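Local structure of filamentous hemagglutinin (Bordetella pertussis, 1RWR) at residues V46-G51 and T91-K97; V163-V167 and A205-A210; R149-T155 and Q170-K176; N27-H33 and V131-I136. The protein is a secreted adhesin whose TPS domain, described here, probably directs its export through the two-partner secretion pathway. All blocks are in the same frame, centred on the assembly; numbering follows the deposited sequence.

All four contacts belong to the TPS domain, a beta-helix. Along the chain, contact 1 is nested inside the loop closed by contact 4. Both close before contacts 2 and 3 open, and those two cross, their segments alternating. Contacts 1 and 3 pair parallel strands of stacked coils; their centres are 20 Å apart. Contacts 2 and 4 bring outlying loops and turns against the coils. Both reach the ten-strand parallel sheet that runs from strand 31-36 to strand 292-296, with centres 26 Å apart. The centres of contacts 1 and 2 are 31 Å apart, on opposite sides of the chain's centre. The domain thus stacks coils through parallel strands and packs a hairpin and a loop on them.

Contact 1: residues V46-G51 and T91-K97; sequences VVFNNG and TLEVYGK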
loop_
_atom_site.group_PDB
_atom_site.type_symbol
_atom_site.label_atom_id
_atom_site.label_comp_id
_atom_site.label_asym_id
_atom_site.label_seq_id
_atom_site.Cartn_x
_atom_site.Cartn_y
_atom_site.Cartn_z
ATOM N N VAL A 46 0.491 16.020 -0.397
ATOM C CA VAL A 46 1.914 16.299 -0.290
ATOM C C VAL A 46 2.512 16.160 -1.685
ATOM O O VAL A 46 2.030 15.357 -2.476
ATOM C CB VAL A 46 2.663 15.326 0.703
ATOM C CG1 VAL A 46 2.608 13.852 0.293
ATOM C CG2 VAL A 46 4.093 15.745 0.934
ATOM N N VAL A 47 3.554 16.929 -1.954
ATOM C CA VAL A 47 4.271 16.811 -3.209
ATOM C C VAL A 47 5.668 16.243 -2.932
ATOM O O VAL A 47 6.441 16.855 -2.178
ATOM C CB VAL A 47 4.376 18.179 -3.901
ATOM C CG1 VAL A 47 5.218 18.091 -5.204
ATOM C CG2 VAL A 47 3.004 18.697 -4.173
ATOM N N PHE A 48 6.010 15.141 -3.593
ATOM C CA PHE A 48 7.355 14.615 -3.575
ATOM C C PHE A 48 8.128 15.234 -4.728
ATOM O O PHE A 48 7.729 15.118 -5.876
ATOM C CB PHE A 48 7.370 13.091 -3.732
ATOM C CG PHE A 48 6.810 12.371 -2.566
ATOM C CD1 PHE A 48 7.591 12.095 -1.469
ATOM C CD2 PHE A 48 5.467 12.000 -2.569
ATOM C CE1 PHE A 48 7.037 11.400 -0.370
ATOM C CE2 PHE A 48 4.929 11.352 -1.505
ATOM C CZ PHE A 48 5.706 11.045 -0.404
ATOM N N ASN A 49 9.233 15.896 -4.424
ATOM C CA ASN A 49 9.941 16.665 -5.458
ATOM C C ASN A 49 10.978 15.811 -6.147
ATOM O O ASN A 49 12.086 15.681 -5.678
ATOM C CB ASN A 49 10.562 17.953 -4.880
ATOM C CG ASN A 49 11.099 18.893 -5.964
ATOM O OD1 ASN A 49 11.182 18.529 -7.150
ATOM N ND2 ASN A 49 11.493 20.102 -5.557
ATOM N N ASN A 50 10.598 15.239 -7.288
ATOM C CA ASN A 50 11.521 14.454 -8.111
ATOM C C ASN A 50 11.898 15.226 -9.384
ATOM O O ASN A 50 12.042 14.632 -10.483
ATOM C CB ASN A 50 10.866 13.131 -8.476
ATOM C CG ASN A 50 11.852 12.018 -8.804
ATOM O OD1 ASN A 50 13.017 12.012 -8.388
ATOM N ND2 ASN A 50 11.336 10.999 -9.500
ATOM N N GLY A 51 12.033 16.544 -9.220
ATOM C CA GLY A 51 12.240 17.461 -10.324
ATOM C C GLY A 51 13.670 17.962 -10.407
ATOM O O GLY A 51 14.259 18.312 -9.415
ATOM N N THR A 91 -3.831 13.700 -1.695
ATOM C CA THR A 91 -3.145 13.225 -2.892
ATOM C C THR A 91 -1.657 13.167 -2.672
ATOM O O THR A 91 -1.059 14.141 -2.241
ATOM C CB THR A 91 -3.385 14.140 -4.038
ATOM O OG1 THR A 91 -4.786 14.210 -4.329
ATOM C CG2 THR A 91 -2.706 13.594 -5.317
ATOM N N LEU A 92 -1.057 12.029 -2.982
ATOM C CA LEU A 92 0.378 11.886 -3.005
ATOM C C LEU A 92 0.814 12.181 -4.441
ATOM O O LEU A 92 0.643 11.336 -5.308
ATOM C CB LEU A 92 0.786 10.477 -2.605
ATOM C CG LEU A 92 0.220 9.856 -1.327
ATOM C CD1 LEU A 92 0.789 8.458 -1.069
ATOM C CD2 LEU A 92 0.506 10.764 -0.156
ATOM N N GLU A 93 1.364 13.375 -4.657
ATOM C CA GLU A 93 1.798 13.796 -5.974
ATOM C C GLU A 93 3.319 13.698 -6.080
ATOM O O GLU A 93 4.041 14.099 -5.195
ATOM C CB GLU A 93 1.364 15.221 -6.283
ATOM C CG GLU A 93 1.883 15.729 -7.635
ATOM C CD GLU A 93 1.282 17.035 -8.089
ATOM O OE1 GLU A 93 0.500 17.686 -7.359
ATOM O OE2 GLU A 93 1.600 17.437 -9.234
ATOM N N VAL A 94 3.776 13.152 -7.201
ATOM C CA VAL A 94 5.187 13.173 -7.545
ATOM C C VAL A 94 5.378 14.245 -8.598
ATOM O O VAL A 94 4.773 14.189 -9.673
ATOM C CB VAL A 94 5.711 11.800 -8.036
ATOM C CG1 VAL A 94 7.213 11.849 -8.274
ATOM C CG2 VAL A 94 5.420 10.704 -7.037
ATOM N N TYR A 95 6.166 15.254 -8.253
ATOM C CA TYR A 95 6.554 16.270 -9.220
ATOM C C TYR A 95 7.841 15.784 -9.901
ATOM O O TYR A 95 8.830 15.464 -9.263
ATOM C CB TYR A 95 6.744 17.645 -8.594
ATOM C CG TYR A 95 7.423 18.611 -9.531
ATOM C CD1 TYR A 95 6.746 19.128 -10.605
ATOM C CD2 TYR A 95 8.753 18.999 -9.348
ATOM C CE1 TYR A 95 7.397 20.001 -11.535
ATOM C CE2 TYR A 95 9.398 19.888 -10.262
ATOM C CZ TYR A 95 8.714 20.354 -11.352
ATOM O OH TYR A 95 9.342 21.206 -12.250
ATOM N N GLY A 96 7.821 15.868 -11.225
ATOM C CA GLY A 96 8.974 15.467 -12.034
ATOM C C GLY A 96 8.768 14.092 -12.654
ATOM O O GLY A 96 7.716 13.773 -13.209
ATOM N N LYS A 97 9.798 13.268 -12.588
ATOM C CA LYS A 97 9.722 11.919 -13.139
ATOM C C LYS A 97 8.825 11.076 -12.242
ATOM O O LYS A 97 8.975 11.080 -11.016
ATOM C CB LYS A 97 11.112 11.281 -13.224
ATOM C CG LYS A 97 11.159 9.835 -13.776
ATOM C CD LYS A 97 12.516 9.198 -13.503
ATOM C CE LYS A 97 12.610 7.687 -13.915
ATOM N NZ LYS A 97 11.971 6.777 -12.918
#
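Tyr95, Asn50 and Phe48 bury the most surface where strands 46-50 and 91-96 run parallel, their axes 4.6 Å apart at closest. Phe48 bonds to strand 91-96 through both its N and its O. Its N donates to Glu93 O (2.7 Å), and its O accepts from Tyr95 N (2.8 Å). Its ring shares a face with Val46, Leu92 and Val94, and Leu101 packs there too. Tyr95 lies on the other face with Val47 and Glu93. Val47 CG1 meets Tyr95 CB at 3.7 Å, and Asn49 OD1 sits at the ring edge, 3.3 Å from Tyr95 CD2. The Tyr95 hydroxyl bonds to Thr53 O. Asn50 N donates to Tyr95 O (2.7 Å) and Asn50 ND2 to Lys97 O (2.8 Å). Next to it, Asn49 OD1 accepts from Gly51 N (3.0 Å), an Asx turn at the end of the strand, and Asn49 ND2 donates to Asn22 OD1. In-register parallel strands from different coils, with an apolar face turned inward, are the signature of the beta-helix.

Contact 2: residues V163-V167 and A205-A210; sequences VARLV and AGARGA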
loop_
_atom_site.group_PDB
_atom_site.type_symbol
_atom_site.label_atom_id
_atom_site.label_comp_id
_atom_site.label_asym_id
_atom_site.label_seq_id
_atom_site.Cartn_x
_atom_site.Cartn_y
_atom_site.Cartn_z
ATOM N N VAL A 163 0.943 -3.999 2.879
ATOM C CA VAL A 163 1.771 -5.092 3.400
ATOM C C VAL A 163 2.056 -4.844 4.885
ATOM O O VAL A 163 2.784 -3.928 5.241
ATOM C CB VAL A 163 3.088 -5.184 2.579
ATOM C CG1 VAL A 163 3.897 -6.403 3.015
ATOM C CG2 VAL A 163 2.769 -5.257 1.082
ATOM N N ALA A 164 1.420 -5.596 5.765
ATOM C CA ALA A 164 1.410 -5.252 7.198
ATOM C C ALA A 164 1.188 -6.499 8.012
ATOM O O ALA A 164 0.879 -7.573 7.456
ATOM C CB ALA A 164 0.324 -4.227 7.500
ATOM N N ARG A 165 1.338 -6.399 9.335
ATOM C CA ARG A 165 1.105 -7.572 10.146
ATOM C C ARG A 165 -0.377 -7.892 10.155
ATOM O O ARG A 165 -0.755 -9.040 10.014
ATOM C CB ARG A 165 1.666 -7.412 11.556
ATOM C CG ARG A 165 1.736 -8.728 12.359
ATOM C CD ARG A 165 2.830 -9.677 11.806
ATOM N NE ARG A 165 2.764 -11.049 12.300
ATOM C CZ ARG A 165 3.365 -11.516 13.429
ATOM N NH1 ARG A 165 3.969 -10.718 14.287
ATOM N NH2 ARG A 165 3.277 -12.803 13.728
ATOM N N LEU A 166 -1.173 -6.859 10.353
ATOM C CA LEU A 166 -2.632 -6.928 10.277
ATOM C C LEU A 166 -3.163 -5.845 9.354
ATOM O O LEU A 166 -2.593 -4.761 9.239
ATOM C CB LEU A 166 -3.252 -6.701 11.657
ATOM C CG LEU A 166 -2.858 -7.664 12.786
ATOM C CD1 LEU A 166 -3.483 -7.166 14.100
ATOM C CD2 LEU A 166 -3.251 -9.129 12.515
ATOM N N VAL A 167 -4.310 -6.102 8.751
ATOM C CA VAL A 167 -4.921 -5.122 7.854
ATOM C C VAL A 167 -6.418 -5.059 8.129
ATOM O O VAL A 167 -7.072 -6.091 8.221
ATOM C CB VAL A 167 -4.652 -5.412 6.370
ATOM C CG1 VAL A 167 -5.280 -4.320 5.484
ATOM C CG2 VAL A 167 -3.195 -5.540 6.098
ATOM N N ALA A 205 8.870 -13.791 13.836
ATOM C CA ALA A 205 8.656 -12.552 14.553
ATOM C C ALA A 205 8.691 -12.828 16.021
ATOM O O ALA A 205 8.488 -13.966 16.460
ATOM C CB ALA A 205 7.324 -11.966 14.176
ATOM N N GLY A 206 8.831 -11.752 16.770
ATOM C CA GLY A 206 8.954 -11.809 18.212
ATOM C C GLY A 206 7.669 -12.062 18.927
ATOM O O GLY A 206 7.663 -12.490 20.070
ATOM N N ALA A 207 6.566 -11.775 18.256
ATOM C CA ALA A 207 5.259 -12.056 18.784
ATOM C C ALA A 207 4.320 -12.432 17.655
ATOM O O ALA A 207 4.625 -12.240 16.481
ATOM C CB ALA A 207 4.728 -10.824 19.497
ATOM N N ARG A 208 3.203 -13.022 18.048
ATOM C CA ARG A 208 2.100 -13.280 17.132
ATOM C C ARG A 208 1.455 -11.981 16.650
ATOM O O ARG A 208 1.635 -10.885 17.214
ATOM C CB ARG A 208 1.091 -14.187 17.795
ATOM C CG ARG A 208 0.260 -13.461 18.804
ATOM C CD ARG A 208 -0.611 -14.374 19.610
ATOM N NE ARG A 208 -1.626 -13.564 20.261
ATOM C CZ ARG A 208 -2.447 -14.007 21.187
ATOM N NH1 ARG A 208 -2.389 -15.253 21.602
ATOM N NH2 ARG A 208 -3.334 -13.168 21.688
ATOM N N GLY A 209 0.779 -12.083 15.518
ATOM C CA GLY A 209 0.051 -10.957 14.981
ATOM C C GLY A 209 -1.229 -10.773 15.776
ATOM O O GLY A 209 -1.632 -9.664 16.043
ATOM N N ALA A 210 -1.845 -11.897 16.120
ATOM C CA ALA A 210 -3.082 -11.952 16.893
ATOM C C ALA A 210 -3.269 -13.408 17.303
ATOM O O ALA A 210 -2.485 -14.271 16.909
ATOM C CB ALA A 210 -4.256 -11.468 16.061
#
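Arg165 lays one face of its guanidinium over the backbone of Arg208 and Gly209. Arg165 NH2 is 3.5 Å from Arg208 C and 3.2 Å from Gly209 N. The second pair is two donors, so it is a packing contact and not a bond. The polar link lies at the guanidinium edge. Ala207 O accepts from Arg165 NH1 at 2.7 Å and from Arg165 NH2 at 3.1 Å, so one carbonyl takes both terminal nitrogens. Ala205 CB packs against the guanidinium, 3.6 Å from Arg165 NH1. Gly209 leaves room for the arginine: a CB there would lie only 3.2 Å from Arg165 NE. Leu166 completes the contact beside it. Its CD1 is 3.7 Å from Gly209 O, and its CD2 is 4.4 Å from Ala210 CB. The charge has further partners. Arg165 NE makes a salt bridge with Asp236 OD2, and Arg165 NH1 also donates to Gln141 O. Arg165 stands at a corner of the beta-helix, between strand 159-164 of the ten-strand parallel sheet and strand 166-169 of another parallel sheet. The loop it holds has no regular structure. It leads from strand 199-202, at the edge of a four-stranded antiparallel sheet, back to strand 215-219, which pairs in parallel with strand 166-169.

Contact 3: residues R149-T155 and Q170-K176; sequences RGGVNAT and QGAVSSK
Segments 149-155 and 170-176 run side by side, end-to-end directions 28° apart. Strands 152-153 and 173-174 are extended and parallel: Val152 pairs with Val173 (CA-CA 4.7 Å) and Asn153 with Ser174 (5.5 Å). Val152 N donates to Ala172 O (2.8 Å), Ser174 N to Val152 O (3.1 Å) and Ala154 N to Ser174 O (2.8 Å). Water 1 donates to Arg149 O (2.6 Å) and accepts from Ala172 N (2.9 Å). Water 2 donates to Val152 O (3.1 Å) and bonds to Ser174 OG (chi1 p; 3.1 Å). Gly151 has phi/psi 81/-168; a CB there would clash with Ala172 O. This is a short parallel pair between stacked coils of a beta-helix; both valines, chi1 t, point to the face where Phe160 lies, with Val152 CB 4.3 Å from Val173 CG2. Side chains add further bonds toward the C-terminal ends. Thr155 (chi1 m) uses OG1 to accept from Lys176 N (2.8 Å) and from Asn153 ND2 (2.6 Å). Asn153 (chi1 t) offers OD1 to Lys176 NZ (2.9 Å). Lys176 has chi1 m, chi2 t, chi3 146° and chi4 p, which brings NZ back to the asparagine. Ser175 OG (chi1 m) bonds to Ala182 N.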
loop_
_atom_site.group_PDB
_atom_site.type_symbol
_atom_site.label_atom_id
_atom_site.label_comp_id
_atom_site.label_asym_id
_atom_site.label_seq_id
_atom_site.Cartn_x
_atom_site.Cartn_y
_atom_site.Cartn_z
ATOM N N ARG A 149 -13.061 4.874 6.205
ATOM C CA ARG A 149 -14.207 5.003 5.305
ATOM C C ARG A 149 -13.998 5.803 4.015
ATOM O O ARG A 149 -14.678 5.545 3.035
ATOM C CB ARG A 149 -15.392 5.591 6.082
ATOM C CG ARG A 149 -15.150 6.973 6.577
ATOM C CD ARG A 149 -16.058 7.398 7.706
ATOM N NE ARG A 149 -17.386 7.765 7.237
ATOM C CZ ARG A 149 -18.417 6.929 7.148
ATOM N NH1 ARG A 149 -18.283 5.647 7.463
ATOM N NH2 ARG A 149 -19.600 7.371 6.737
ATOM N N GLY A 150 -13.081 6.783 4.024
ATOM C CA GLY A 150 -12.740 7.595 2.854
ATOM C C GLY A 150 -12.073 6.822 1.724
ATOM O O GLY A 150 -12.152 7.208 0.535
ATOM N N GLY A 151 -11.376 5.743 2.089
ATOM C CA GLY A 151 -10.945 4.765 1.121
ATOM C C GLY A 151 -9.697 5.196 0.389
ATOM O O GLY A 151 -9.001 6.163 0.779
ATOM N N VAL A 152 -9.421 4.451 -0.666
ATOM C CA VAL A 152 -8.277 4.682 -1.534
ATOM C C VAL A 152 -8.743 4.695 -2.971
ATOM O O VAL A 152 -9.413 3.758 -3.463
ATOM C CB VAL A 152 -7.167 3.611 -1.360
ATOM C CG1 VAL A 152 -6.046 3.839 -2.394
ATOM C CG2 VAL A 152 -6.641 3.601 0.058
ATOM N N ASN A 153 -8.357 5.751 -3.659
ATOM C CA ASN A 153 -8.467 5.855 -5.114
ATOM C C ASN A 153 -7.114 5.493 -5.737
ATOM O O ASN A 153 -6.198 6.291 -5.714
ATOM C CB ASN A 153 -8.824 7.293 -5.494
ATOM C CG ASN A 153 -8.927 7.515 -7.015
ATOM O OD1 ASN A 153 -8.965 8.693 -7.477
ATOM N ND2 ASN A 153 -8.986 6.475 -7.767
ATOM N N ALA A 154 -7.044 4.324 -6.341
ATOM C CA ALA A 154 -5.814 3.781 -6.927
ATOM C C ALA A 154 -5.616 4.092 -8.429
ATOM O O ALA A 154 -4.679 3.584 -9.052
ATOM C CB ALA A 154 -5.789 2.301 -6.693
ATOM N N THR A 155 -6.500 4.923 -8.982
ATOM C CA THR A 155 -6.497 5.242 -10.390
ATOM C C THR A 155 -5.107 5.718 -10.789
ATOM O O THR A 155 -4.550 6.608 -10.136
ATOM C CB THR A 155 -7.501 6.315 -10.669
ATOM O OG1 THR A 155 -8.804 5.852 -10.259
ATOM C CG2 THR A 155 -7.618 6.551 -12.202
ATOM N N GLN A 170 -11.974 -0.877 6.020
ATOM C CA GLN A 170 -13.234 -0.222 6.399
ATOM C C GLN A 170 -13.623 0.913 5.443
ATOM O O GLN A 170 -14.426 1.804 5.779
ATOM C CB GLN A 170 -13.161 0.254 7.839
ATOM C CG GLN A 170 -12.983 -0.897 8.806
ATOM C CD GLN A 170 -12.502 -0.474 10.186
ATOM O OE1 GLN A 170 -12.480 0.708 10.525
ATOM N NE2 GLN A 170 -12.139 -1.456 10.992
ATOM N N GLY A 171 -13.065 0.856 4.229
ATOM C CA GLY A 171 -13.379 1.786 3.164
ATOM C C GLY A 171 -12.951 1.157 1.854
ATOM O O GLY A 171 -12.186 0.185 1.862
ATOM N N ALA A 172 -13.456 1.687 0.749
ATOM C CA ALA A 172 -13.281 1.042 -0.548
ATOM C C ALA A 172 -11.908 1.308 -1.136
ATOM O O ALA A 172 -11.314 2.368 -0.938
ATOM C CB ALA A 172 -14.350 1.484 -1.488
ATOM N N VAL A 173 -11.394 0.325 -1.850
ATOM C CA VAL A 173 -10.170 0.485 -2.621
ATOM C C VAL A 173 -10.570 0.231 -4.050
ATOM O O VAL A 173 -11.059 -0.865 -4.373
ATOM C CB VAL A 173 -9.134 -0.508 -2.166
ATOM C CG1 VAL A 173 -7.868 -0.419 -3.003
ATOM C CG2 VAL A 173 -8.823 -0.274 -0.701
ATOM N N SER A 174 -10.449 1.242 -4.898
ATOM C CA SER A 174 -10.915 1.114 -6.288
ATOM C C SER A 174 -10.206 2.066 -7.200
ATOM O O SER A 174 -9.511 2.986 -6.777
ATOM C CB SER A 174 -12.421 1.393 -6.406
ATOM O OG SER A 174 -12.612 2.757 -6.111
ATOM N N SER A 175 -10.367 1.843 -8.485
ATOM C CA SER A 175 -9.998 2.834 -9.441
ATOM C C SER A 175 -11.303 3.302 -10.072
ATOM O O SER A 175 -12.299 2.585 -10.082
ATOM C CB SER A 175 -9.069 2.295 -10.513
ATOM O OG SER A 175 -7.858 1.802 -9.947
ATOM N N LYS A 176 -11.256 4.482 -10.658
ATOM C CA LYS A 176 -12.477 5.097 -11.160
ATOM C C LYS A 176 -12.977 4.389 -12.390
ATOM O O LYS A 176 -12.215 3.859 -13.218
ATOM C CB LYS A 176 -12.252 6.586 -11.408
ATOM C CG LYS A 176 -11.987 7.316 -10.133
ATOM C CD LYS A 176 -11.910 8.822 -10.355
ATOM C CE LYS A 176 -12.460 9.588 -9.162
ATOM N NZ LYS A 176 -11.722 9.349 -7.917
HETATM O O HOH W 1 -15.078 4.124 0.883
HETATM O O HOH W 2 -12.519 4.116 -3.292
#

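Contact 4: residues N27-H33 and V131-I136; sequences NSGGVSH and VNGGRI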
loop_
_atom_site.group_PDB
_atom_site.type_symbol
_atom_site.label_atom_id
_atom_site.label_comp_id
_atom_site.label_asym_id
_atom_site.label_seq_id
_atom_site.Cartn_x
_atom_site.Cartn_y
_atom_site.Cartn_z
ATOM N N ASN A 27 20.041 6.385 -4.793
ATOM C CA ASN A 27 21.230 5.566 -4.960
ATOM C C ASN A 27 21.364 5.129 -6.400
ATOM O O ASN A 27 20.562 5.540 -7.247
ATOM C CB ASN A 27 21.249 4.349 -3.989
ATOM C CG ASN A 27 20.061 3.392 -4.187
ATOM O OD1 ASN A 27 19.557 3.213 -5.320
ATOM N ND2 ASN A 27 19.636 2.738 -3.096
ATOM N N SER A 28 22.357 4.260 -6.644
ATOM C CA SER A 28 22.687 3.762 -7.987
ATOM C C SER A 28 21.579 2.942 -8.635
ATOM O O SER A 28 21.538 2.808 -9.879
ATOM C CB SER A 28 23.998 2.919 -7.914
ATOM O OG SER A 28 23.821 1.756 -7.081
ATOM N N GLY A 29 20.703 2.364 -7.807
ATOM C CA GLY A 29 19.545 1.631 -8.253
ATOM C C GLY A 29 18.266 2.448 -8.380
ATOM O O GLY A 29 17.248 1.887 -8.665
ATOM N N GLY A 30 18.343 3.758 -8.189
ATOM C CA GLY A 30 17.247 4.671 -8.369
ATOM C C GLY A 30 16.373 4.834 -7.157
ATOM O O GLY A 30 15.324 5.485 -7.236
ATOM N N VAL A 31 16.772 4.277 -6.030
ATOM C CA VAL A 31 15.933 4.377 -4.817
ATOM C C VAL A 31 16.322 5.604 -3.982
ATOM O O VAL A 31 17.472 5.746 -3.559
ATOM C CB VAL A 31 16.079 3.103 -3.934
ATOM C CG1 VAL A 31 15.317 3.249 -2.604
ATOM C CG2 VAL A 31 15.644 1.856 -4.697
ATOM N N SER A 32 15.355 6.449 -3.661
ATOM C CA SER A 32 15.558 7.561 -2.759
ATOM C C SER A 32 15.014 7.118 -1.402
ATOM O O SER A 32 13.814 6.891 -1.269
ATOM C CB SER A 32 14.816 8.785 -3.258
ATOM O OG SER A 32 14.848 9.852 -2.311
ATOM N N HIS A 33 15.909 6.968 -0.424
ATOM C CA HIS A 33 15.568 6.476 0.906
ATOM C C HIS A 33 15.484 7.670 1.850
ATOM O O HIS A 33 16.483 8.317 2.167
ATOM C CB HIS A 33 16.613 5.444 1.357
ATOM C CG HIS A 33 16.234 4.701 2.590
ATOM N ND1 HIS A 33 16.886 3.561 3.002
ATOM C CD2 HIS A 33 15.273 4.949 3.517
ATOM C CE1 HIS A 33 16.330 3.123 4.117
ATOM N NE2 HIS A 33 15.346 3.947 4.453
ATOM N N VAL A 131 17.327 -1.799 2.253
ATOM C CA VAL A 131 17.599 -1.314 0.904
ATOM C C VAL A 131 19.067 -1.614 0.515
ATOM O O VAL A 131 19.990 -1.201 1.211
ATOM C CB VAL A 131 17.355 0.192 0.807
ATOM C CG1 VAL A 131 17.726 0.716 -0.582
ATOM C CG2 VAL A 131 15.903 0.536 1.164
ATOM N N ASN A 132 19.238 -2.321 -0.595
ATOM C CA ASN A 132 20.541 -2.672 -1.163
ATOM C C ASN A 132 20.496 -2.275 -2.619
ATOM O O ASN A 132 20.076 -3.040 -3.463
ATOM C CB ASN A 132 20.814 -4.193 -1.009
ATOM C CG ASN A 132 22.134 -4.646 -1.666
ATOM O OD1 ASN A 132 23.127 -3.933 -1.598
ATOM N ND2 ASN A 132 22.142 -5.838 -2.283
ATOM N N GLY A 133 20.932 -1.057 -2.910
ATOM C CA GLY A 133 20.814 -0.494 -4.236
ATOM C C GLY A 133 19.378 -0.466 -4.653
ATOM O O GLY A 133 18.536 0.064 -3.914
ATOM N N GLY A 134 19.095 -1.104 -5.786
ATOM C CA GLY A 134 17.738 -1.142 -6.322
ATOM C C GLY A 134 16.790 -2.097 -5.613
ATOM O O GLY A 134 15.560 -2.044 -5.834
ATOM N N ARG A 135 17.324 -2.975 -4.771
ATOM C CA ARG A 135 16.512 -4.024 -4.142
ATOM C C ARG A 135 16.006 -3.551 -2.784
ATOM O O ARG A 135 16.779 -3.175 -1.927
ATOM C CB ARG A 135 17.318 -5.302 -3.971
ATOM C CG ARG A 135 18.215 -5.694 -5.185
ATOM C CD ARG A 135 17.505 -5.734 -6.535
ATOM N NE ARG A 135 18.476 -5.809 -7.631
ATOM C CZ ARG A 135 18.443 -5.095 -8.761
ATOM N NH1 ARG A 135 17.468 -4.207 -9.014
ATOM N NH2 ARG A 135 19.405 -5.277 -9.652
ATOM N N ILE A 136 14.689 -3.593 -2.602
ATOM C CA ILE A 136 14.053 -3.184 -1.366
ATOM C C ILE A 136 13.311 -4.383 -0.790
ATOM O O ILE A 136 12.421 -4.932 -1.429
ATOM C CB ILE A 136 13.033 -2.071 -1.629
ATOM C CG1 ILE A 136 13.679 -0.835 -2.299
ATOM C CG2 ILE A 136 12.372 -1.702 -0.319
ATOM C CD1 ILE A 136 12.730 0.175 -2.764
#
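Val131 starts the second segment, with its CB directed at segment 27-33. Its CG1 is 4.0 Å from Val31 CG1 and 3.7 Å from Asn27 ND2. Its CG2 lies 3.7 Å from His33 ND1. The other ring nitrogen, His33 NE2, bonds to Glu79 OE1. Asn132 points away and opens a type II' turn that runs to Arg135. Gly133 follows with a positive phi of 58°, as the second residue of such a turn requires. Its carbonyl receives the one hydrogen bond between the two segments, Asn27 ND2 to Gly133 O at 3.0 Å. The other amide atom, Asn27 OD1, accepts at 3.1 Å from Val31 N, just after the type I turn from Asn27 to Gly30. Val31 CG2 also touches Gly133 O, at 3.5 Å. Gly134 packs backbone to backbone, its N 3.7 Å from Gly29 CA. A CB on Gly29 would clash with Gly134 N. Arg135 points away at its CB. Ile136 then returns to the contact, its CD1 3.9 Å from Val31 CG2. Two tight turns thus meet through glycines and a small valine and isoleucine cluster. The fold is a beta-helix with an added beta hairpin, strands 128-132 and 135-140, whose tip rests against the start of edge strand 31-36.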